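PDB 2QLK: fiber from Human adenovirus 35, which attaches the virus to host cells, its trimeric head domain (the part crystallised here) carrying the binding sites for the receptor CD46. Local coordinates for residues G92-T96 / E97-L101. Sequence-based numbering, arbitrary orientation.
Sequences GNLLT and EESDL
Ser99 folds back onto Leu95 and closes a single alpha-turn in the loop that follows strand 79-88 of the fibre knob. Residues 96-98 have helical backbone angles, and Ser99 N donates to Leu95 O at 3.0 Å; Glu98 N adds a weak bond to the same oxygen. Leu95, the first residue of this turn, is also the centre of an inverse gamma turn.

Along the Ser99 side chain, CB lies 3.3 Å from Leu95 O and 3.7 Å from Leu94 CD1. With chi1 at -56°, OG sits beside its own backbone N, and both groups can donate to one acceptor: OG reaches Leu95 O at 2.8 Å, from above the carbonyl plane and 56° out of it. Tyr87 N of strand 79-88 is also hydrogen-bonded to this hydroxyl, tying the turn to that strand.

The Glu98 chain runs alongside that of Leu95, in the same direction, with OE2 4.0 Å from Leu95 CD1, while Glu98 OE1 is hydrogen-bonded to Ser173. Leu94 and Leu101 cross at about a right angle, next to Phe88 and Leu86 respectively. One Leu94 methyl, CD1, comes within 3.2 Å of Ser99 OG; the other, CD2, packs 3.5 Å from Leu101 CG.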
# COMPACT_ATOMS: atom_id res chain seq x y z
N GLY A 92 -7.13 19.50 -15.76
CA GLY A 92 -6.68 18.82 -14.55
C GLY A 92 -6.65 19.76 -13.36
O GLY A 92 -5.94 19.51 -12.39
N ASN A 93 -7.44 20.83 -13.44
CA ASN A 93 -7.49 21.81 -12.37
C ASN A 93 -8.68 21.57 -11.47
O ASN A 93 -9.79 21.33 -11.95
CB ASN A 93 -7.58 23.24 -12.93
CG ASN A 93 -6.58 23.50 -14.04
OD1 ASN A 93 -6.96 23.59 -15.21
ND2 ASN A 93 -5.30 23.62 -13.68
N LEU A 94 -8.45 21.66 -10.17
CA LEU A 94 -9.51 21.46 -9.21
C LEU A 94 -10.62 22.51 -9.32
O LEU A 94 -10.37 23.71 -9.26
CB LEU A 94 -8.94 21.47 -7.79
CG LEU A 94 -9.96 21.36 -6.65
CD1 LEU A 94 -10.71 20.03 -6.73
CD2 LEU A 94 -9.23 21.51 -5.33
N LEU A 95 -11.85 22.05 -9.49
CA LEU A 95 -12.99 22.93 -9.56
C LEU A 95 -13.43 23.14 -8.11
O LEU A 95 -14.34 22.45 -7.61
CB LEU A 95 -14.09 22.26 -10.37
CG LEU A 95 -13.79 22.03 -11.85
CD1 LEU A 95 -14.96 21.31 -12.52
CD2 LEU A 95 -13.53 23.40 -12.52
N THR A 96 -12.80 24.12 -7.45
CA THR A 96 -13.06 24.40 -6.03
C THR A 96 -14.48 24.75 -5.60
O THR A 96 -14.86 24.46 -4.47
CB THR A 96 -12.13 25.53 -5.50
OG1 THR A 96 -12.39 26.74 -6.22
CG2 THR A 96 -10.67 25.13 -5.67
N GLU A 97 -15.26 25.38 -6.46
CA GLU A 97 -16.61 25.72 -6.08
C GLU A 97 -17.49 24.49 -5.90
O GLU A 97 -18.33 24.46 -5.02
CB GLU A 97 -17.25 26.64 -7.13
CG GLU A 97 -16.64 28.03 -7.21
CD GLU A 97 -17.02 28.74 -8.49
OE1 GLU A 97 -18.06 28.37 -9.09
OE2 GLU A 97 -16.29 29.68 -8.89
N GLU A 98 -17.29 23.47 -6.73
CA GLU A 98 -18.09 22.24 -6.68
C GLU A 98 -17.49 21.17 -5.78
O GLU A 98 -18.19 20.28 -5.31
CB GLU A 98 -18.26 21.67 -8.09
CG GLU A 98 -18.99 22.60 -9.05
CD GLU A 98 -18.66 22.35 -10.51
OE1 GLU A 98 -18.84 21.21 -10.98
OE2 GLU A 98 -18.21 23.30 -11.18
N SER A 99 -16.19 21.25 -5.56
CA SER A 99 -15.47 20.28 -4.72
C SER A 99 -15.50 20.65 -3.24
O SER A 99 -15.69 21.81 -2.89
CB SER A 99 -14.02 20.20 -5.17
OG SER A 99 -13.91 19.86 -6.55
N ASP A 100 -15.31 19.65 -2.38
CA ASP A 100 -15.24 19.86 -0.94
C ASP A 100 -13.85 20.41 -0.58
O ASP A 100 -13.70 21.02 0.47
CB ASP A 100 -15.51 18.55 -0.19
CG ASP A 100 -16.91 18.04 -0.41
OD1 ASP A 100 -17.86 18.86 -0.35
OD2 ASP A 100 -17.09 16.83 -0.65
N LEU A 101 -12.85 20.18 -1.44
CA LEU A 101 -11.50 20.74 -1.24
C LEU A 101 -11.58 22.15 -1.89
O LEU A 101 -11.83 22.26 -3.08
CB LEU A 101 -10.43 19.91 -1.97
CG LEU A 101 -9.01 20.50 -1.98
CD1 LEU A 101 -8.55 20.74 -0.55
CD2 LEU A 101 -8.04 19.52 -2.68